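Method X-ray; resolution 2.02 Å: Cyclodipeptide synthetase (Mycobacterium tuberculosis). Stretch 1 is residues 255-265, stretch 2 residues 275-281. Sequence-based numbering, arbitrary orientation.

Stretch 1 255-265: QSLPLAEMLYA
Stretch 2 275-281: NQGHAIV

A histidine on a β-strand can organise a neighbouring loop by accepting a backbone hydrogen bond while its ring and methylene serve as packing surface. The cyclodipeptide synthetase of Mycobacterium tuberculosis offers a compact example, in which 345 Å² is buried between a strand and a loop leading into a short helix.

The first stretch is extended from Gln255 to Leu257 (phi/psi -136/149, -68/140 and -52/137), then makes a type I turn from Leu257 to Ala260, closed by Ala260 N to Leu257 O at 3.0 Å. Residues 260-263 are helical, and Tyr264 (-105/24) is the first to leave helical geometry. The second stretch runs the opposite way along the interface: Tyr264 CA lies 7.7 Å from Gly277 CA, Ala260 CA 7.9 Å from His278 CA, and Ser256 CA 5.7 Å from Ile280 CA.

Asn275 precedes the strand and makes no contact with the first stretch. At Gln276 (-110/134) the strand begins, its side chain directed toward the partner with chi1 t and chi2 p. The side chain reaches forward along the strand, so that Gln276 NE2 donates to Gly277 O at 3.0 Å, while its aliphatic part meets the tyrosine, Gln276 CG lying 3.9 Å from Tyr264 OH. The carbonyl Gln276 O sits at the edge of the tyrosine ring, 3.9 Å from Tyr264 CE1. Gly277 (-132/172) follows with no side chain, its backbone passing beside the same ring.

His278 (-131/144; chi1 t, chi2 42°) is the centre of the contact. Its NE2 accepts a nearly linear hydrogen bond from Leu257 N, at 3.1 Å and 172°, so NE2 is the unprotonated nitrogen; ND1 is satisfied elsewhere in the structure. The backbone amide of Leu257 thus finds its partner in a buried histidine of the strand. Ser256 CA approaches the ring edge, 3.5 Å from His278 NE2, and the small Ala260 brings its CB to 4.0 Å from His278 CD2. Tyr264 (chi1 m, chi2 -76°) lays one face against the histidine methylene: His278 CB is 4.0 Å from the tyrosine centroid, a CH-pi contact. The two ring planes are 22° apart, but with centroids separated by 5.9 Å they are slid apart and barely overlap.

Ala279 (-136/145) points away, as strand alternation dictates. Ile280 (-93/124; chi1 m, chi2 p) turns back toward the loop, Ile280 CG1 coming 3.6 Å from Ser256 N and Ile280 CD1 3.7 Å from Ser256 CB, a branched aliphatic surface against the extended backbone. Val281 (-126/114; chi1 t) again points away.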

# COMPACT_ATOMS: atom_id res chain seq x y z
N GLN A 255 -3.14 -6.98 4.97
CA GLN A 255 -4.55 -6.66 5.31
C GLN A 255 -5.16 -6.04 4.05
O GLN A 255 -4.46 -5.33 3.35
CB GLN A 255 -4.62 -5.54 6.36
CG GLN A 255 -4.16 -5.92 7.74
CD GLN A 255 -3.82 -4.68 8.59
OE1 GLN A 255 -4.12 -3.53 8.24
NE2 GLN A 255 -3.15 -4.93 9.72
N SER A 256 -6.47 -6.20 3.76
CA SER A 256 -6.97 -5.50 2.54
C SER A 256 -6.94 -3.98 2.73
O SER A 256 -7.11 -3.48 3.83
CB SER A 256 -8.33 -6.00 2.01
OG SER A 256 -9.21 -5.98 3.08
N LEU A 257 -6.56 -3.28 1.68
CA LEU A 257 -6.58 -1.84 1.65
C LEU A 257 -7.98 -1.31 2.07
O LEU A 257 -8.99 -1.84 1.59
CB LEU A 257 -6.35 -1.49 0.19
CG LEU A 257 -6.42 -0.02 -0.14
CD1 LEU A 257 -5.11 0.59 0.44
CD2 LEU A 257 -6.63 0.15 -1.72
N PRO A 258 -8.05 -0.25 2.91
CA PRO A 258 -9.36 0.28 3.33
C PRO A 258 -10.24 0.78 2.16
O PRO A 258 -11.47 0.60 2.22
CB PRO A 258 -9.01 1.49 4.22
CG PRO A 258 -7.61 1.14 4.78
CD PRO A 258 -6.92 0.50 3.53
N LEU A 259 -9.64 1.31 1.10
CA LEU A 259 -10.42 1.77 -0.04
C LEU A 259 -10.64 0.69 -1.13
O LEU A 259 -11.27 0.98 -2.18
CB LEU A 259 -9.77 2.99 -0.66
CG LEU A 259 -9.75 4.21 0.29
CD1 LEU A 259 -9.37 5.30 -0.57
CD2 LEU A 259 -11.18 4.59 0.93
N ALA A 260 -10.10 -0.52 -0.92
CA ALA A 260 -10.26 -1.59 -1.94
C ALA A 260 -11.65 -1.79 -2.47
O ALA A 260 -11.84 -1.96 -3.66
CB ALA A 260 -9.68 -2.93 -1.45
N GLU A 261 -12.65 -1.75 -1.60
CA GLU A 261 -14.00 -1.97 -1.96
C GLU A 261 -14.49 -0.98 -2.98
O GLU A 261 -15.41 -1.26 -3.76
CB GLU A 261 -14.85 -1.89 -0.63
CG GLU A 261 -16.31 -1.94 -0.85
CD GLU A 261 -17.06 -1.68 0.50
OE1 GLU A 261 -17.00 -2.55 1.35
OE2 GLU A 261 -17.65 -0.59 0.67
N MSE A 262 -13.92 0.23 -2.99
CA MSE A 262 -14.25 1.21 -4.03
C MSE A 262 -13.34 1.08 -5.28
O MSE A 262 -13.82 1.02 -6.44
CB MSE A 262 -14.06 2.64 -3.48
CG MSE A 262 -14.37 3.68 -4.51
SE MSE A 262 -14.16 5.47 -3.78
CE MSE A 262 -15.74 5.42 -2.55
N LEU A 263 -12.00 1.08 -5.05
CA LEU A 263 -11.03 1.20 -6.17
C LEU A 263 -11.08 0.00 -7.12
O LEU A 263 -10.82 0.16 -8.33
CB LEU A 263 -9.62 1.28 -5.62
CG LEU A 263 -9.30 2.40 -4.61
CD1 LEU A 263 -7.77 2.59 -4.55
CD2 LEU A 263 -10.03 3.66 -5.00
N TYR A 264 -11.39 -1.18 -6.57
CA TYR A 264 -11.45 -2.43 -7.39
C TYR A 264 -12.91 -2.91 -7.69
O TYR A 264 -13.12 -4.10 -7.96
CB TYR A 264 -10.59 -3.60 -6.75
CG TYR A 264 -9.17 -3.10 -6.49
CD1 TYR A 264 -8.25 -2.94 -7.54
CD2 TYR A 264 -8.75 -2.72 -5.18
CE1 TYR A 264 -6.98 -2.37 -7.32
CE2 TYR A 264 -7.49 -2.18 -4.98
CZ TYR A 264 -6.63 -1.99 -6.05
OH TYR A 264 -5.36 -1.52 -5.83
N ALA A 265 -13.87 -2.00 -7.64
CA ALA A 265 -15.27 -2.40 -7.71
C ALA A 265 -15.71 -2.37 -9.16
O ALA A 265 -15.23 -1.50 -9.95
CB ALA A 265 -16.13 -1.35 -6.92
N ASN A 275 -4.95 -2.33 -15.36
CA ASN A 275 -3.63 -3.08 -15.22
C ASN A 275 -3.07 -3.11 -13.79
O ASN A 275 -1.93 -3.57 -13.50
CB ASN A 275 -2.68 -2.39 -16.22
CG ASN A 275 -3.18 -2.56 -17.67
OD1 ASN A 275 -3.68 -3.66 -18.02
ND2 ASN A 275 -2.98 -1.55 -18.51
N GLN A 276 -3.91 -2.61 -12.87
CA GLN A 276 -3.52 -2.59 -11.44
C GLN A 276 -4.36 -3.59 -10.63
O GLN A 276 -5.58 -3.65 -10.75
CB GLN A 276 -3.80 -1.17 -10.85
CG GLN A 276 -3.53 -1.12 -9.30
CD GLN A 276 -2.06 -1.19 -9.02
OE1 GLN A 276 -1.30 -0.43 -9.60
NE2 GLN A 276 -1.65 -2.08 -8.12
N GLY A 277 -3.73 -4.38 -9.77
CA GLY A 277 -4.48 -5.26 -8.89
C GLY A 277 -4.02 -5.17 -7.44
O GLY A 277 -2.98 -4.54 -7.11
N HIS A 278 -4.77 -5.82 -6.58
CA HIS A 278 -4.40 -5.88 -5.13
C HIS A 278 -4.48 -7.32 -4.69
O HIS A 278 -5.37 -8.05 -5.16
CB HIS A 278 -5.45 -5.02 -4.34
CG HIS A 278 -5.34 -5.08 -2.84
ND1 HIS A 278 -4.13 -5.02 -2.17
CD2 HIS A 278 -6.31 -5.07 -1.88
CE1 HIS A 278 -4.36 -4.99 -0.87
NE2 HIS A 278 -5.68 -5.02 -0.67
N ALA A 279 -3.57 -7.74 -3.80
CA ALA A 279 -3.65 -8.99 -3.14
C ALA A 279 -3.34 -8.87 -1.67
O ALA A 279 -2.43 -8.15 -1.27
CB ALA A 279 -2.68 -10.08 -3.77
N ILE A 280 -4.03 -9.67 -0.87
CA ILE A 280 -3.75 -9.78 0.54
C ILE A 280 -2.77 -10.96 0.69
O ILE A 280 -3.05 -12.09 0.20
CB ILE A 280 -5.05 -10.01 1.32
CG1 ILE A 280 -5.88 -8.72 1.26
CG2 ILE A 280 -4.69 -10.27 2.82
CD1 ILE A 280 -6.70 -8.60 -0.05
N VAL A 281 -1.62 -10.70 1.29
CA VAL A 281 -0.52 -11.67 1.31
C VAL A 281 -0.13 -11.87 2.75
O VAL A 281 0.24 -10.90 3.42
CB VAL A 281 0.73 -11.17 0.55
CG1 VAL A 281 1.83 -12.16 0.68
CG2 VAL A 281 0.38 -10.92 -0.94